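Local coordinates for protein paenibacillus xanthan lyase (Paenibacillus, PDB 6F2P) that cleaves xanthan by beta-elimination as a polysaccharide lyase of family 8, probably removing the terminal mannose of its side chains, at residues T316-K319 against R320-K323; V350-S353 against T354-S357. All blocks are in the same frame, centred on the assembly; numbering follows the deposited sequence.

Contact 1 (T316-K319 against R320-K323)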
loop_
_atom_site.group_PDB
_atom_site.type_symbol
_atom_site.label_atom_id
_atom_site.label_comp_id
_atom_site.label_asym_id
_atom_site.label_seq_id
_atom_site.Cartn_x
_atom_site.Cartn_y
_atom_site.Cartn_z
ATOM N N THR A 316 28.492 9.057 -4.469
ATOM C CA THR A 316 28.359 10.502 -4.528
ATOM C C THR A 316 27.056 10.931 -3.880
ATOM O O THR A 316 27.044 11.809 -3.020
ATOM C CB THR A 316 28.379 10.979 -5.979
ATOM O OG1 THR A 316 29.616 10.582 -6.585
ATOM C CG2 THR A 316 28.212 12.505 -6.062
ATOM N N ALA A 317 25.966 10.290 -4.290
ATOM C CA ALA A 317 24.635 10.586 -3.768
ATOM C C ALA A 317 24.564 10.370 -2.255
ATOM O O ALA A 317 23.983 11.180 -1.519
ATOM C CB ALA A 317 23.587 9.734 -4.487
ATOM N N PHE A 318 25.166 9.274 -1.803
ATOM C CA PHE A 318 25.214 8.955 -0.383
ATOM C C PHE A 318 25.973 10.005 0.417
ATOM O O PHE A 318 25.530 10.397 1.494
ATOM C CB PHE A 318 25.853 7.586 -0.151
ATOM C CG PHE A 318 24.992 6.436 -0.575
ATOM C CD1 PHE A 318 23.766 6.655 -1.187
ATOM C CD2 PHE A 318 25.402 5.132 -0.349
ATOM C CE1 PHE A 318 22.981 5.598 -1.576
ATOM C CE2 PHE A 318 24.609 4.067 -0.729
ATOM C CZ PHE A 318 23.401 4.301 -1.347
ATOM N N LYS A 319 27.118 10.450 -0.097
ATOM C CA LYS A 319 27.923 11.421 0.633
ATOM C C LYS A 319 27.190 12.742 0.705
ATOM O O LYS A 319 27.322 13.476 1.680
ATOM C CB LYS A 319 29.289 11.627 -0.018
ATOM C CG LYS A 319 30.199 10.425 0.055
ATOM C CD LYS A 319 31.539 10.712 -0.591
ATOM C CE LYS A 319 32.264 9.412 -0.870
ATOM N NZ LYS A 319 33.696 9.611 -1.215
ATOM N N ARG A 320 26.408 13.038 -0.325
ATOM C CA ARG A 320 25.729 14.321 -0.392
ATOM C C ARG A 320 24.609 14.394 0.630
ATOM O O ARG A 320 24.421 15.416 1.277
ATOM C CB ARG A 320 25.188 14.597 -1.800
ATOM C CG ARG A 320 26.267 14.923 -2.822
ATOM C CD ARG A 320 25.682 15.494 -4.104
ATOM N NE ARG A 320 25.304 16.897 -3.964
ATOM C CZ ARG A 320 24.214 17.440 -4.498
ATOM N NH1 ARG A 320 23.374 16.693 -5.206
ATOM N NH2 ARG A 320 23.957 18.727 -4.316
ATOM N N MET A 321 23.859 13.313 0.783
ATOM C CA MET A 321 22.750 13.355 1.715
ATOM C C MET A 321 23.258 13.335 3.168
ATOM O O MET A 321 22.762 14.081 4.019
ATOM C CB MET A 321 21.727 12.249 1.410
ATOM C CG MET A 321 22.213 10.829 1.634
ATOM S SD MET A 321 20.929 9.606 1.298
ATOM C CE MET A 321 20.975 9.523 -0.488
ATOM N N VAL A 322 24.270 12.513 3.440
ATOM C CA VAL A 322 24.877 12.479 4.766
ATOM C C VAL A 322 25.498 13.830 5.134
ATOM O O VAL A 322 25.358 14.291 6.269
ATOM C CB VAL A 322 25.907 11.335 4.901
ATOM C CG1 VAL A 322 26.728 11.466 6.182
ATOM C CG2 VAL A 322 25.198 10.007 4.886
ATOM N N LYS A 323 26.159 14.477 4.179
ATOM C CA LYS A 323 26.726 15.793 4.450
ATOM C C LYS A 323 25.643 16.769 4.879
ATOM O O LYS A 323 25.791 17.453 5.895
ATOM C CB LYS A 323 27.478 16.352 3.241
ATOM C CG LYS A 323 28.219 17.655 3.541
ATOM C CD LYS A 323 29.342 17.910 2.553
ATOM C CE LYS A 323 30.192 19.097 2.987
ATOM N NZ LYS A 323 31.381 19.312 2.108
#

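Contact 2 (V350-S353 against T354-S357)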
loop_
_atom_site.group_PDB
_atom_site.type_symbol
_atom_site.label_atom_id
_atom_site.label_comp_id
_atom_site.label_asym_id
_atom_site.label_seq_id
_atom_site.Cartn_x
_atom_site.Cartn_y
_atom_site.Cartn_z
ATOM N N VAL A 350 32.476 16.324 5.728
ATOM C CA VAL A 350 31.985 17.697 5.835
ATOM C C VAL A 350 33.068 18.729 5.530
ATOM O O VAL A 350 32.778 19.909 5.358
ATOM C CB VAL A 350 31.392 17.996 7.218
ATOM C CG1 VAL A 350 30.456 16.885 7.639
ATOM C CG2 VAL A 350 32.490 18.165 8.225
ATOM N N ASN A 351 34.315 18.280 5.467
ATOM C CA ASN A 351 35.433 19.172 5.193
ATOM C C ASN A 351 35.843 19.120 3.729
ATOM O O ASN A 351 36.617 19.954 3.246
ATOM C CB ASN A 351 36.614 18.823 6.093
ATOM C CG ASN A 351 36.399 19.275 7.519
ATOM O OD1 ASN A 351 35.888 20.371 7.757
ATOM N ND2 ASN A 351 36.777 18.432 8.478
ATOM N N ASP A 352 35.307 18.129 3.030
ATOM C CA ASP A 352 35.570 17.936 1.613
ATOM C C ASP A 352 34.665 18.857 0.791
ATOM O O ASP A 352 33.449 18.663 0.739
ATOM C CB ASP A 352 35.314 16.470 1.259
ATOM C CG ASP A 352 35.734 16.115 -0.151
ATOM O OD1 ASP A 352 35.790 17.011 -1.017
ATOM O OD2 ASP A 352 35.994 14.918 -0.392
ATOM N N SER A 353 35.264 19.850 0.141
ATOM C CA SER A 353 34.505 20.805 -0.665
ATOM C C SER A 353 34.067 20.221 -2.006
ATOM O O SER A 353 33.163 20.748 -2.649
ATOM C CB SER A 353 35.315 22.079 -0.892
ATOM O OG SER A 353 36.580 21.764 -1.441
ATOM N N THR A 354 34.699 19.129 -2.423
ATOM C CA THR A 354 34.293 18.460 -3.656
ATOM C C THR A 354 32.994 17.686 -3.461
ATOM O O THR A 354 32.465 17.097 -4.400
ATOM C CB THR A 354 35.361 17.478 -4.153
ATOM O OG1 THR A 354 35.351 16.303 -3.330
ATOM C CG2 THR A 354 36.737 18.118 -4.106
ATOM N N VAL A 355 32.503 17.661 -2.226
ATOM C CA VAL A 355 31.189 17.102 -1.935
ATOM C C VAL A 355 30.276 18.230 -1.491
ATOM O O VAL A 355 30.552 18.903 -0.500
ATOM C CB VAL A 355 31.236 16.037 -0.820
ATOM C CG1 VAL A 355 29.830 15.619 -0.442
ATOM C CG2 VAL A 355 32.045 14.829 -1.265
ATOM N N THR A 356 29.199 18.448 -2.236
ATOM C CA THR A 356 28.230 19.471 -1.876
ATOM C C THR A 356 27.032 18.836 -1.167
ATOM O O THR A 356 26.616 17.726 -1.509
ATOM C CB THR A 356 27.747 20.262 -3.121
ATOM O OG1 THR A 356 27.146 19.364 -4.062
ATOM C CG2 THR A 356 28.911 20.971 -3.796
ATOM N N SER A 357 26.501 19.536 -0.168
ATOM C CA SER A 357 25.239 19.162 0.472
ATOM C C SER A 357 24.139 18.824 -0.547
ATOM O O SER A 357 24.007 19.497 -1.566
ATOM C CB SER A 357 24.779 20.306 1.385
ATOM O OG SER A 357 23.445 20.126 1.815
#

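Contact 1 (T316-K319 against R320-K323)
Within helix 312-328 of the family 8 alpha-helical domain, T316 to K319 bond to R320 to K323 one turn further on, and M321 lies alongside F318. The backbone supplies the regular i to i+4 pattern: R320 N bonds to T316 O, M321 N to A317 O, V322 N to F318 O and K323 N to K319 O, all at 2.9 to 3.1 Å. The V322 bond is the straightest of the four, at 169°. Side chains meet mainly through F318 and M321, which point the same way, the methyl CE of M321 coming obliquely to CD1 of F318 at 4.1 Å. M321 has CG between its backbone N and carbonyl carbon (chi1 67°), which carries the chain back over the preceding turn, and a bend at chi3 then brings CE to the ring. A long, flexible, apolar chain suits this place because its end methyl can reach the ring, while Y264, I263 and I303 of neighbouring helices surround F318. Were M321 an alanine, the F318 ring would probably lose the cover of CE and a gap would open toward I263. V322 is buried on L349 and I303, as befits a compact branched residue between packed helices. R320 sets its aliphatic CG 3.2 Å from T316 O, and T316 OG1 bonds back to S312 O. The long chains of R320 and K323 both reach across to the loop after helix 340-351, where R320 NE bonds to T356 O and the buried K323 NZ is satisfied by V355 O. The chemistry is thus divided round the helix: apolar groups pack between helices, while long basic chains carry their charges to carbonyl oxygens of a following loop.

Contact 2 (V350-S353 against T354-S357)
D352 holds T354 through one carboxylate oxygen. Its OD1 accepts a bond from T354 N at 2.8 Å, the amide arriving nearly in line with the C-O bond and closing an Asx turn. The hydroxyl OG1 of T354 also points to D352 OD1, at a very short 2.5 Å whose exact length is doubtful. With CG anti to the backbone N (chi1 -172°), the D352 carboxylate swings forward over the chain to meet both groups, and T354 turns OG1 toward it from the position between its own N and carbonyl carbon (chi1 75°). An aspartate suits this place because its short arm ends in an acceptor, and a threonine answers with a hydroxyl beside its amide. Superimposed on the Asx turn is a type I beta turn from D352 to V355, closed by V355 N on D352 O at 3.3 Å. That donor stands well above the carbonyl plane, 60° out of it. Beyond the polar bonds, packing is slight: CG2 of V355 lies 4.0 Å from OD2 of D352, the two side chains crossing at about a right angle. S353, at the exposed corner, carries a small polar side chain fit for solvent. The turn leads the chain out of helix 340-351 and into the loop before strand 363-367. Its V355 touches K319 of helix 312-328, and V350, at the end of helix 340-351, touches L326 of the same helix.

Both contacts are local, yet they differ in place and chemistry. Contact 1 is partly buried, a regular helical turn whose apolar side packs between helices; contact 2 is at the surface, a loop turn shaped by a carboxylate and a hydroxyl. Backbone bonds repeat evenly in the first, whereas in the second a side chain does much of the work. Their centres lie about 9 Å apart, and two basic side chains of contact 1 join them by bonding to backbone oxygens of contact 2. The loop following helix 340-351 is thereby tied to helix 312-328, the helix that comes before helix 340-351 in the chain.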